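Local coordinates for protein 6-phospho-beta-glucosidase (Thermotoga maritima, PDB 1UP7) that hydrolyses cellobiose 6'-phosphate to glucose 6-phosphate and glucose, using bound NAD(+) and a manganese ion, at residues 105-110 with 390-395; 323-328 with 348-353; 135-140 with 155-160. One frame throughout, in Å; residues are numbered along the deposited sequence.

How the contacts relate
From the N terminus, the chain enters the first segment of contact 1 at 105-110, where helix 109-131 begins. Soon afterwards contact 3 closes a short loop: strand 136-139 runs into helix 144-155. The chain at 155-160 then comes back beside the strand in the parallel NAD-binding sheet. Much later, contact 2 closes another, tying two loops at the three-stranded antiparallel sheet. Contact 1 closes last, when 390-395 returns to 105-110. It joins the start of helix 109-131 to the loop between helices 380-389 and 396-409. Contacts 3 and 2 therefore follow in series, both nested inside contact 1. The three do not touch. Contacts 1 and 3, with centres 26 Å apart, both reach NAD.

Contact 1 (105-110 with 390-395); sequences ETTGVG and HPLGPD. With G6P (6-O-phosphono-alpha-D-glucopyranose), chain J; NAD (nicotinamide-adenine-dinucleotide), chain I.
His390 has CG anti to its backbone N (chi1 -168°), on the Gly108 side, and chi2 of -67° turns the ring so that one face meets Gly108 CA. Leu392 has CG anti to its carbonyl carbon (chi1 -63°), and from there its CD1 meets Thr107 CG2 at 3.8 Å. Gly108 CA lies over the His390 ring as a CH-pi contact, 3.6 Å from the centroid. It is offset toward the rim, and His390 NE2 is its nearest ring atom. The ring is held at its edge by Leu392 N, which donates to His390 ND1 in the ring plane at 2.7 Å. At NE2 a water bridges His390 to Gly108 N. A second water, 2.8 Å from Val109 N, donates to Leu392 O. Gly393 N bonds to His390 O and closes a type I turn over His390 to Gly393.

Gly108 is the N-cap of helix 109-131, so the turn between helices 380-389 and 396-409 is set against a helix start. This joins the Rossmann-type NAD-binding region to the C-terminal region. An alanine at His390 would probably leave Gly108 CA without its ring face, and Leu392 N and the first water without their ring nitrogens.

Apolar packing adds to this, with Val109 CG2 on Pro394 CD at 4.2 Å. Thr107 OG1 bonds to Gln104. At the other end of 105-110, Glu105 reaches the active site. Its OE1 accepts from O4 of glucose 6-phosphate at 2.9 Å. Its OE2 accepts from O2D of NAD at 2.8 Å and forms a salt bridge to Arg82. As in related enzymes, Glu105 probably makes the active-site tyrosine, Tyr243, more basic; the side chain of Tyr243 touches Thr107.

Contact 2 (323-328 with 348-353); sequences GSIENL and LSQGKG
Asn327 and Gly353 are joined by two hydrogen bonds. Gly353 N donates to Asn327 OD1 at 2.8 Å. Asn327 ND2 returns a nearly straight bond to Gly353 O at 3.0 Å, in the amide plane and on a carbonyl lone pair. The side-chain amide thus grips the N-H and C=O of one residue, which fixes its rotation. Asn327 has CG between its backbone N and carbonyl carbon (chi1 59°), and this carries the amide across to Gly353.

Two backbone bonds continue the pairing. Glu326 N donates to Gly351 O, and Gln350 N donates to Ser324 O at 2.8 Å. Beside the second, Gln350 NE2 donates to Ser324 OG at 3.1 Å, with the hydroxyl tilted from the amide plane. Gln350 NE2 also bonds to Tyr189 O. Ser324 OG gives a weak bond to Leu348 O. Ser324 CA and Ile325 CA add CA-H...O contacts to Leu348 O and Gly351 O.

Packing lies around these bonds. Ile325 CG2 sits 3.7 Å from Gly353 N, and a side chain at Gly353 would be tight against Ile325 CG2. Ile325 CD1 approaches Gln350 NE2. Farther out, Glu326 and Lys352 cross obliquely, Glu326 OE2 being 3.7 Å from Lys352 CG. Their charged ends stay beyond salt-bridge range. Ser349 bonds through its O to His346 of a neighbouring subunit.

The pairing joins two loops of the C-terminal region. The type I turn from Ile325 to Leu328, between antiparallel strands 313-320 and 333-341, is tied to the link from strand 344-347 to helix 355-376.

Contact 3 (135-140 with 155-160); sequences ATIVNF and LEYEKF. With NAD (nicotinamide-adenine-dinucleotide), chain I.
Tyr157 and Lys159 make the two hydrogen bonds to 135-140. Tyr157 OH donates to Ala135 O at 2.6 Å, and the carbonyl oxygen lies at the ring edge, near the ring plane. Ile137 N donates to Lys159 O at 2.8 Å. Thr136 CA also approaches Lys159 O, and Phe160 CA approaches Ile137 O, as CA-H...O contacts.

Ile137 and Phe160 form a parallel bridge, with their side chains on the same face of the sheet. Strand 136-139, helix 144-155 and strand 160-162 make a beta-alpha-beta crossover in the Rossmann-type NAD-binding fold. Strand 160-162 is the outermost on this side within the chain.

Apolar contacts come next. Ile137 CG2 meets Phe160 CE2 at 3.8 Å, and Ile137 CD1 meets Tyr157 CE2 at 3.8 Å. Asn139 CB lies 3.5 Å from Phe160 CZ, while Asn139 ND2 bonds to Thr141 O and Ser144 OG. Phe160 has CG anti to its backbone N (chi1 -173°), and from there its ring meets both Ile137 and Asn139. Ile147 and Val151 of helix 144-155 also touch Phe160.

Ligand contact is just after the strand, where Phe140 O lies 3.3 Å from NAD C1D.

Contact 1 (105-110 with 390-395)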
loop_
_atom_site.group_PDB
_atom_site.type_symbol
_atom_site.label_atom_id
_atom_site.label_comp_id
_atom_site.label_asym_id
_atom_site.label_seq_id
_atom_site.Cartn_x
_atom_site.Cartn_y
_atom_site.Cartn_z
ATOM N N GLU A 105 -17.763 -15.259 26.341
ATOM C CA GLU A 105 -16.983 -16.360 25.760
ATOM C C GLU A 105 -15.892 -15.955 24.732
ATOM O O GLU A 105 -14.746 -16.459 24.820
ATOM C CB GLU A 105 -17.945 -17.425 25.172
ATOM C CG GLU A 105 -17.226 -18.575 24.464
ATOM C CD GLU A 105 -18.074 -19.328 23.448
ATOM O OE1 GLU A 105 -18.907 -18.702 22.730
ATOM O OE2 GLU A 105 -17.898 -20.569 23.352
ATOM N N THR A 106 -16.234 -15.064 23.784
ATOM C CA THR A 106 -15.355 -14.740 22.652
ATOM C C THR A 106 -14.947 -13.282 22.567
ATOM O O THR A 106 -14.049 -12.956 21.816
ATOM C CB THR A 106 -16.024 -15.150 21.309
ATOM O OG1 THR A 106 -17.187 -14.315 21.048
ATOM C CG2 THR A 106 -16.677 -16.535 21.422
ATOM N N THR A 107 -15.616 -12.413 23.312
ATOM C CA THR A 107 -15.482 -10.978 23.139
ATOM C C THR A 107 -14.832 -10.327 24.341
ATOM O O THR A 107 -15.340 -10.453 25.435
ATOM C CB THR A 107 -16.887 -10.353 22.969
ATOM O OG1 THR A 107 -17.571 -11.021 21.893
ATOM C CG2 THR A 107 -16.742 -8.906 22.523
ATOM N N GLY A 108 -13.782 -9.558 24.124
ATOM C CA GLY A 108 -13.181 -8.787 25.196
ATOM C C GLY A 108 -12.293 -9.682 26.035
ATOM O O GLY A 108 -11.684 -10.635 25.531
ATOM N N VAL A 109 -12.249 -9.402 27.327
ATOM C CA VAL A 109 -11.298 -10.053 28.253
ATOM C C VAL A 109 -11.440 -11.583 28.253
ATOM O O VAL A 109 -10.448 -12.298 28.242
ATOM C CB VAL A 109 -11.389 -9.468 29.688
ATOM C CG1 VAL A 109 -10.441 -10.240 30.713
ATOM C CG2 VAL A 109 -11.056 -7.979 29.680
ATOM N N GLY A 110 -12.673 -12.069 28.250
ATOM C CA GLY A 110 -12.976 -13.469 28.060
ATOM C C GLY A 110 -12.381 -14.094 26.818
ATOM O O GLY A 110 -11.860 -15.220 26.876
ATOM N N HIS A 390 -7.543 -3.494 24.277
ATOM C CA HIS A 390 -8.844 -3.963 23.816
ATOM C C HIS A 390 -9.898 -2.919 24.180
ATOM O O HIS A 390 -9.939 -2.492 25.345
ATOM C CB HIS A 390 -9.228 -5.303 24.450
ATOM C CG HIS A 390 -10.406 -5.935 23.787
ATOM N ND1 HIS A 390 -11.675 -5.390 23.849
ATOM C CD2 HIS A 390 -10.499 -7.026 22.986
ATOM C CE1 HIS A 390 -12.496 -6.121 23.115
ATOM N NE2 HIS A 390 -11.813 -7.132 22.599
ATOM N N PRO A 391 -10.758 -2.525 23.227
ATOM C CA PRO A 391 -11.801 -1.533 23.527
ATOM C C PRO A 391 -12.606 -1.890 24.765
ATOM O O PRO A 391 -13.154 -1.001 25.380
ATOM C CB PRO A 391 -12.700 -1.554 22.276
ATOM C CG PRO A 391 -11.761 -1.991 21.134
ATOM C CD PRO A 391 -10.784 -2.960 21.800
ATOM N N LEU A 392 -12.679 -3.175 25.121
ATOM C CA LEU A 392 -13.477 -3.630 26.266
ATOM C C LEU A 392 -12.598 -4.131 27.413
ATOM O O LEU A 392 -13.103 -4.732 28.374
ATOM C CB LEU A 392 -14.470 -4.724 25.856
ATOM C CG LEU A 392 -15.567 -4.346 24.830
ATOM C CD1 LEU A 392 -16.222 -5.614 24.256
ATOM C CD2 LEU A 392 -16.619 -3.464 25.462
ATOM N N GLY A 393 -11.290 -3.855 27.320
ATOM C CA GLY A 393 -10.355 -4.193 28.376
ATOM C C GLY A 393 -10.371 -3.277 29.595
ATOM O O GLY A 393 -11.150 -2.342 29.677
ATOM N N PRO A 394 -9.516 -3.573 30.564
ATOM C CA PRO A 394 -9.453 -2.822 31.826
ATOM C C PRO A 394 -8.869 -1.411 31.684
ATOM O O PRO A 394 -8.058 -1.150 30.811
ATOM C CB PRO A 394 -8.480 -3.675 32.661
ATOM C CG PRO A 394 -7.599 -4.318 31.643
ATOM C CD PRO A 394 -8.536 -4.678 30.533
ATOM N N ASP A 395 -9.305 -0.516 32.547
ATOM C CA ASP A 395 -8.563 0.685 32.853
ATOM C C ASP A 395 -7.192 0.277 33.477
ATOM O O ASP A 395 -7.052 -0.801 34.045
ATOM C CB ASP A 395 -9.365 1.488 33.877
ATOM C CG ASP A 395 -10.415 2.397 33.252
ATOM O OD1 ASP A 395 -10.659 2.344 32.043
ATOM O OD2 ASP A 395 -11.064 3.239 33.917
HETATM C C1 G6P J . -23.236 -17.975 18.350
HETATM C C2 G6P J . -21.775 -17.636 17.944
HETATM C C3 G6P J . -20.853 -18.797 18.313
HETATM C C4 G6P J . -20.930 -18.974 19.821
HETATM C C5 G6P J . -22.374 -19.368 20.186
HETATM C C6 G6P J . -22.522 -19.513 21.695
HETATM O O1 G6P J . -24.185 -16.921 18.101
HETATM O O2 G6P J . -21.617 -17.359 16.553
HETATM O O3 G6P J . -19.506 -18.605 17.868
HETATM O O4 G6P J . -19.950 -19.910 20.271
HETATM O O5 G6P J . -23.329 -18.372 19.737
HETATM O O6 G6P J . -23.492 -20.495 22.021
HETATM P P G6P J . -23.433 -21.276 23.429
HETATM O O1P G6P J . -24.477 -22.365 23.343
HETATM O O2P G6P J . -23.741 -20.426 24.651
HETATM O O3P G6P J . -22.057 -21.869 23.547
HETATM P PA NAD I . -17.305 -28.450 24.344
HETATM O O1A NAD I . -17.003 -28.038 25.729
HETATM O O2A NAD I . -18.399 -29.530 24.193
HETATM O O5B NAD I . -15.890 -28.987 23.766
HETATM C C5B NAD I . -15.873 -29.868 22.672
HETATM C C4B NAD I . -14.976 -31.061 22.970
HETATM O O4B NAD I . -13.604 -30.673 22.951
HETATM C C3B NAD I . -15.212 -31.729 24.319
HETATM O O3B NAD I . -15.643 -33.060 24.077
HETATM C C2B NAD I . -13.847 -31.706 25.010
HETATM O O2B NAD I . -13.579 -32.902 25.712
HETATM C C1B NAD I . -12.924 -31.592 23.811
HETATM N N9A NAD I . -11.592 -31.065 24.094
HETATM C C8A NAD I . -11.190 -30.117 25.017
HETATM N N7A NAD I . -9.860 -29.956 24.849
HETATM C C5A NAD I . -9.420 -30.717 23.830
HETATM C C6A NAD I . -8.173 -30.938 23.258
HETATM N N6A NAD I . -7.084 -30.315 23.695
HETATM N N1A NAD I . -8.061 -31.839 22.206
HETATM C C2A NAD I . -9.174 -32.522 21.745
HETATM N N3A NAD I . -10.396 -32.316 22.339
HETATM C C4A NAD I . -10.507 -31.434 23.358
HETATM O O3 NAD I . -17.721 -27.102 23.571
HETATM P PN NAD I . -18.567 -26.939 22.221
HETATM O O1N NAD I . -19.734 -26.124 22.643
HETATM O O2N NAD I . -18.768 -28.178 21.501
HETATM O O5D NAD I . -17.612 -26.084 21.265
HETATM C C5D NAD I . -16.243 -26.361 21.038
HETATM C C4D NAD I . -15.593 -25.096 20.454
HETATM O O4D NAD I . -16.171 -24.699 19.211
HETATM C C3D NAD I . -15.751 -23.895 21.376
HETATM O O3D NAD I . -14.529 -23.223 21.328
HETATM C C2D NAD I . -16.859 -23.059 20.743
HETATM O O2D NAD I . -16.780 -21.666 20.995
HETATM C C1D NAD I . -16.787 -23.409 19.274
HETATM N N1N NAD I . -18.132 -23.643 18.742
HETATM C C2N NAD I . -18.298 -24.844 18.088
HETATM C C3N NAD I . -19.505 -25.199 17.537
HETATM C C7N NAD I . -19.620 -26.540 16.852
HETATM O O7N NAD I . -20.270 -26.708 15.606
HETATM N N7N NAD I . -19.066 -27.603 17.456
HETATM C C4N NAD I . -20.562 -24.294 17.665
HETATM C C5N NAD I . -20.411 -23.057 18.324
HETATM C C6N NAD I . -19.166 -22.739 18.868
HETATM O O HOH W 1 -12.751 -9.428 21.196
HETATM O O HOH W 2 -14.068 -7.438 28.288
#

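Contact 2 (323-328 with 348-353)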
loop_
_atom_site.group_PDB
_atom_site.type_symbol
_atom_site.label_atom_id
_atom_site.label_comp_id
_atom_site.label_asym_id
_atom_site.label_seq_id
_atom_site.Cartn_x
_atom_site.Cartn_y
_atom_site.Cartn_z
ATOM N N GLY A 323 -7.041 -7.710 -0.558
ATOM C CA GLY A 323 -7.734 -6.842 -1.510
ATOM C C GLY A 323 -9.256 -6.936 -1.549
ATOM O O GLY A 323 -9.909 -6.250 -2.324
ATOM N N SER A 324 -9.829 -7.760 -0.674
ATOM C CA SER A 324 -11.284 -7.836 -0.551
ATOM C C SER A 324 -11.839 -6.479 -0.145
ATOM O O SER A 324 -12.823 -6.000 -0.708
ATOM C CB SER A 324 -11.655 -8.885 0.487
ATOM O OG SER A 324 -13.024 -8.823 0.817
ATOM N N ILE A 325 -11.203 -5.898 0.863
ATOM C CA ILE A 325 -11.507 -4.557 1.314
ATOM C C ILE A 325 -10.285 -3.719 1.045
ATOM O O ILE A 325 -9.217 -3.931 1.664
ATOM C CB ILE A 325 -11.892 -4.541 2.839
ATOM C CG1 ILE A 325 -13.192 -5.331 3.064
ATOM C CG2 ILE A 325 -11.992 -3.080 3.362
ATOM C CD1 ILE A 325 -14.473 -4.545 2.636
ATOM N N GLU A 326 -10.426 -2.785 0.112
ATOM C CA GLU A 326 -9.257 -2.105 -0.413
ATOM C C GLU A 326 -8.608 -1.139 0.589
ATOM O O GLU A 326 -7.421 -0.881 0.485
ATOM C CB GLU A 326 -9.555 -1.427 -1.751
ATOM C CG GLU A 326 -10.384 -0.172 -1.665
ATOM C CD GLU A 326 -10.735 0.399 -3.040
ATOM O OE1 GLU A 326 -11.301 -0.333 -3.901
ATOM O OE2 GLU A 326 -10.451 1.604 -3.256
ATOM N N ASN A 327 -9.377 -0.620 1.548
ATOM C CA ASN A 327 -8.820 0.327 2.509
ATOM C C ASN A 327 -8.481 -0.340 3.844
ATOM O O ASN A 327 -8.513 0.280 4.889
ATOM C CB ASN A 327 -9.713 1.560 2.684
ATOM C CG ASN A 327 -11.123 1.219 3.162
ATOM O OD1 ASN A 327 -11.592 0.090 3.013
ATOM N ND2 ASN A 327 -11.794 2.203 3.748
ATOM N N LEU A 328 -8.166 -1.629 3.790
ATOM C CA LEU A 328 -7.619 -2.343 4.953
ATOM C C LEU A 328 -6.378 -3.084 4.446
ATOM O O LEU A 328 -6.345 -3.486 3.263
ATOM C CB LEU A 328 -8.652 -3.336 5.474
ATOM C CG LEU A 328 -9.343 -3.249 6.841
ATOM C CD1 LEU A 328 -9.020 -2.012 7.682
ATOM C CD2 LEU A 328 -10.833 -3.443 6.677
ATOM N N LEU A 348 -12.632 -12.104 -2.982
ATOM C CA LEU A 348 -13.366 -11.314 -3.984
ATOM C C LEU A 348 -13.298 -9.835 -3.663
ATOM O O LEU A 348 -13.529 -9.432 -2.540
ATOM C CB LEU A 348 -14.848 -11.700 -3.970
ATOM C CG LEU A 348 -15.439 -12.555 -5.093
ATOM C CD1 LEU A 348 -14.427 -13.533 -5.596
ATOM C CD2 LEU A 348 -16.655 -13.305 -4.605
ATOM N N SER A 349 -13.004 -9.025 -4.659
ATOM C CA SER A 349 -13.131 -7.579 -4.535
ATOM C C SER A 349 -14.505 -7.114 -3.982
ATOM O O SER A 349 -15.555 -7.536 -4.478
ATOM C CB SER A 349 -12.916 -6.951 -5.901
ATOM O OG SER A 349 -12.533 -5.613 -5.675
ATOM N N GLN A 350 -14.489 -6.250 -2.972
ATOM C CA GLN A 350 -15.721 -5.663 -2.446
ATOM C C GLN A 350 -15.724 -4.126 -2.383
ATOM O O GLN A 350 -16.754 -3.528 -2.019
ATOM C CB GLN A 350 -16.062 -6.195 -1.036
ATOM C CG GLN A 350 -16.024 -7.695 -0.856
ATOM C CD GLN A 350 -16.744 -8.118 0.413
ATOM O OE1 GLN A 350 -17.950 -8.341 0.388
ATOM N NE2 GLN A 350 -16.007 -8.219 1.531
ATOM N N GLY A 351 -14.603 -3.493 -2.712
ATOM C CA GLY A 351 -14.512 -2.043 -2.659
ATOM C C GLY A 351 -14.075 -1.596 -1.276
ATOM O O GLY A 351 -13.349 -2.313 -0.614
ATOM N N LYS A 352 -14.546 -0.437 -0.831
ATOM C CA LYS A 352 -14.061 0.192 0.383
ATOM C C LYS A 352 -14.936 -0.190 1.569
ATOM O O LYS A 352 -16.153 -0.345 1.419
ATOM C CB LYS A 352 -14.097 1.726 0.244
ATOM C CG LYS A 352 -13.097 2.327 -0.771
ATOM C CD LYS A 352 -13.456 3.805 -1.098
ATOM C CE LYS A 352 -12.263 4.521 -1.782
ATOM N NZ LYS A 352 -12.622 5.263 -3.044
ATOM N N GLY A 353 -14.310 -0.327 2.736
ATOM C CA GLY A 353 -15.028 -0.499 3.979
ATOM C C GLY A 353 -15.401 0.850 4.603
ATOM O O GLY A 353 -14.674 1.846 4.470
#

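Contact 3 (135-140 with 155-160)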
loop_
_atom_site.group_PDB
_atom_site.type_symbol
_atom_site.label_atom_id
_atom_site.label_comp_id
_atom_site.label_asym_id
_atom_site.label_seq_id
_atom_site.Cartn_x
_atom_site.Cartn_y
_atom_site.Cartn_z
ATOM N N ALA A 135 -3.324 -31.485 5.694
ATOM C CA ALA A 135 -4.754 -31.336 5.473
ATOM C C ALA A 135 -5.168 -29.871 5.544
ATOM O O ALA A 135 -4.449 -29.040 6.113
ATOM C CB ALA A 135 -5.495 -32.113 6.521
ATOM N N THR A 136 -6.342 -29.575 4.987
ATOM C CA THR A 136 -7.005 -28.311 5.229
ATOM C C THR A 136 -7.635 -28.388 6.595
ATOM O O THR A 136 -8.393 -29.307 6.890
ATOM C CB THR A 136 -8.061 -28.064 4.169
ATOM O OG1 THR A 136 -7.392 -27.777 2.942
ATOM C CG2 THR A 136 -8.861 -26.787 4.489
ATOM N N ILE A 137 -7.338 -27.410 7.433
ATOM C CA ILE A 137 -8.000 -27.340 8.726
ATOM C C ILE A 137 -9.178 -26.389 8.657
ATOM O O ILE A 137 -9.020 -25.261 8.222
ATOM C CB ILE A 137 -7.027 -26.929 9.854
ATOM C CG1 ILE A 137 -5.886 -27.931 9.982
ATOM C CG2 ILE A 137 -7.780 -26.839 11.199
ATOM C CD1 ILE A 137 -4.598 -27.349 10.608
ATOM N N VAL A 138 -10.344 -26.866 9.094
ATOM C CA VAL A 138 -11.544 -26.045 9.248
ATOM C C VAL A 138 -11.814 -25.786 10.737
ATOM O O VAL A 138 -12.068 -26.722 11.514
ATOM C CB VAL A 138 -12.743 -26.686 8.549
ATOM C CG1 VAL A 138 -13.968 -25.779 8.651
ATOM C CG2 VAL A 138 -12.387 -26.956 7.065
ATOM N N ASN A 139 -11.731 -24.523 11.140
ATOM C CA ASN A 139 -11.749 -24.188 12.557
ATOM C C ASN A 139 -13.041 -23.590 13.084
ATOM O O ASN A 139 -13.498 -22.554 12.580
ATOM C CB ASN A 139 -10.597 -23.250 12.901
ATOM C CG ASN A 139 -10.488 -23.008 14.390
ATOM O OD1 ASN A 139 -9.965 -23.857 15.124
ATOM N ND2 ASN A 139 -11.004 -21.867 14.860
ATOM N N PHE A 140 -13.617 -24.249 14.097
ATOM C CA PHE A 140 -14.714 -23.689 14.909
ATOM C C PHE A 140 -14.241 -23.155 16.247
ATOM O O PHE A 140 -14.882 -22.295 16.820
ATOM C CB PHE A 140 -15.761 -24.737 15.278
ATOM C CG PHE A 140 -16.387 -25.447 14.112
ATOM C CD1 PHE A 140 -16.197 -25.023 12.808
ATOM C CD2 PHE A 140 -17.154 -26.591 14.336
ATOM C CE1 PHE A 140 -16.776 -25.695 11.740
ATOM C CE2 PHE A 140 -17.750 -27.286 13.260
ATOM C CZ PHE A 140 -17.554 -26.828 11.960
ATOM N N LEU A 155 2.023 -18.720 12.549
ATOM C CA LEU A 155 2.476 -20.087 12.199
ATOM C C LEU A 155 2.651 -20.265 10.689
ATOM O O LEU A 155 3.339 -21.175 10.251
ATOM C CB LEU A 155 1.553 -21.163 12.758
ATOM C CG LEU A 155 1.106 -20.982 14.220
ATOM C CD1 LEU A 155 0.220 -22.143 14.583
ATOM C CD2 LEU A 155 2.290 -20.865 15.228
ATOM N N GLU A 156 2.025 -19.387 9.893
ATOM C CA GLU A 156 2.192 -19.393 8.437
ATOM C C GLU A 156 1.797 -20.753 7.874
ATOM O O GLU A 156 2.504 -21.341 7.057
ATOM C CB GLU A 156 3.638 -18.971 8.014
ATOM C CG GLU A 156 4.008 -17.536 8.442
ATOM C CD GLU A 156 5.416 -17.091 8.033
ATOM O OE1 GLU A 156 5.855 -17.373 6.906
ATOM O OE2 GLU A 156 6.104 -16.429 8.837
ATOM N N TYR A 157 0.660 -21.257 8.329
ATOM C CA TYR A 157 0.055 -22.431 7.730
ATOM C C TYR A 157 -1.134 -21.994 6.887
ATOM O O TYR A 157 -2.149 -21.552 7.429
ATOM C CB TYR A 157 -0.365 -23.413 8.822
ATOM C CG TYR A 157 -0.781 -24.750 8.272
ATOM C CD1 TYR A 157 0.176 -25.674 7.831
ATOM C CD2 TYR A 157 -2.123 -25.083 8.161
ATOM C CE1 TYR A 157 -0.205 -26.897 7.325
ATOM C CE2 TYR A 157 -2.516 -26.304 7.659
ATOM C CZ TYR A 157 -1.566 -27.206 7.234
ATOM O OH TYR A 157 -1.967 -28.419 6.713
ATOM N N GLU A 158 -0.993 -22.101 5.570
ATOM C CA GLU A 158 -1.936 -21.491 4.643
ATOM C C GLU A 158 -3.345 -22.089 4.708
ATOM O O GLU A 158 -4.334 -21.360 4.706
ATOM C CB GLU A 158 -1.419 -21.561 3.201
ATOM C CG GLU A 158 -2.451 -20.947 2.259
ATOM C CD GLU A 158 -1.966 -20.714 0.841
ATOM O OE1 GLU A 158 -1.174 -21.547 0.306
ATOM O OE2 GLU A 158 -2.418 -19.687 0.259
ATOM N N LYS A 159 -3.428 -23.409 4.790
ATOM C CA LYS A 159 -4.698 -24.121 4.731
ATOM C C LYS A 159 -5.370 -24.222 6.079
ATOM O O LYS A 159 -5.676 -25.323 6.563
ATOM C CB LYS A 159 -4.496 -25.511 4.141
ATOM C CG LYS A 159 -4.285 -25.480 2.631
ATOM C CD LYS A 159 -3.034 -26.146 2.259
ATOM C CE LYS A 159 -3.314 -27.502 1.675
ATOM N NZ LYS A 159 -3.654 -28.426 2.770
ATOM N N PHE A 160 -5.622 -23.060 6.681
ATOM C CA PHE A 160 -6.368 -22.984 7.915
ATOM C C PHE A 160 -7.495 -21.991 7.695
ATOM O O PHE A 160 -7.267 -20.778 7.496
ATOM C CB PHE A 160 -5.454 -22.532 9.032
ATOM C CG PHE A 160 -6.085 -22.564 10.408
ATOM C CD1 PHE A 160 -6.932 -21.515 10.841
ATOM C CD2 PHE A 160 -5.812 -23.617 11.295
ATOM C CE1 PHE A 160 -7.485 -21.524 12.115
ATOM C CE2 PHE A 160 -6.375 -23.631 12.610
ATOM C CZ PHE A 160 -7.200 -22.599 13.012
HETATM P PA NAD I . -17.305 -28.450 24.344
HETATM O O1A NAD I . -17.003 -28.038 25.729
HETATM O O2A NAD I . -18.399 -29.530 24.193
HETATM O O5B NAD I . -15.890 -28.987 23.766
HETATM C C5B NAD I . -15.873 -29.868 22.672
HETATM C C4B NAD I . -14.976 -31.061 22.970
HETATM O O4B NAD I . -13.604 -30.673 22.951
HETATM C C3B NAD I . -15.212 -31.729 24.319
HETATM O O3B NAD I . -15.643 -33.060 24.077
HETATM C C2B NAD I . -13.847 -31.706 25.010
HETATM O O2B NAD I . -13.579 -32.902 25.712
HETATM C C1B NAD I . -12.924 -31.592 23.811
HETATM N N9A NAD I . -11.592 -31.065 24.094
HETATM C C8A NAD I . -11.190 -30.117 25.017
HETATM N N7A NAD I . -9.860 -29.956 24.849
HETATM C C5A NAD I . -9.420 -30.717 23.830
HETATM C C6A NAD I . -8.173 -30.938 23.258
HETATM N N6A NAD I . -7.084 -30.315 23.695
HETATM N N1A NAD I . -8.061 -31.839 22.206
HETATM C C2A NAD I . -9.174 -32.522 21.745
HETATM N N3A NAD I . -10.396 -32.316 22.339
HETATM C C4A NAD I . -10.507 -31.434 23.358
HETATM O O3 NAD I . -17.721 -27.102 23.571
HETATM P PN NAD I . -18.567 -26.939 22.221
HETATM O O1N NAD I . -19.734 -26.124 22.643
HETATM O O2N NAD I . -18.768 -28.178 21.501
HETATM O O5D NAD I . -17.612 -26.084 21.265
HETATM C C5D NAD I . -16.243 -26.361 21.038
HETATM C C4D NAD I . -15.593 -25.096 20.454
HETATM O O4D NAD I . -16.171 -24.699 19.211
HETATM C C3D NAD I . -15.751 -23.895 21.376
HETATM O O3D NAD I . -14.529 -23.223 21.328
HETATM C C2D NAD I . -16.859 -23.059 20.743
HETATM O O2D NAD I . -16.780 -21.666 20.995
HETATM C C1D NAD I . -16.787 -23.409 19.274
HETATM N N1N NAD I . -18.132 -23.643 18.742
HETATM C C2N NAD I . -18.298 -24.844 18.088
HETATM C C3N NAD I . -19.505 -25.199 17.537
HETATM C C7N NAD I . -19.620 -26.540 16.852
HETATM O O7N NAD I . -20.270 -26.708 15.606
HETATM N N7N NAD I . -19.066 -27.603 17.456
HETATM C C4N NAD I . -20.562 -24.294 17.665
HETATM C C5N NAD I . -20.411 -23.057 18.324
HETATM C C6N NAD I . -19.166 -22.739 18.868
#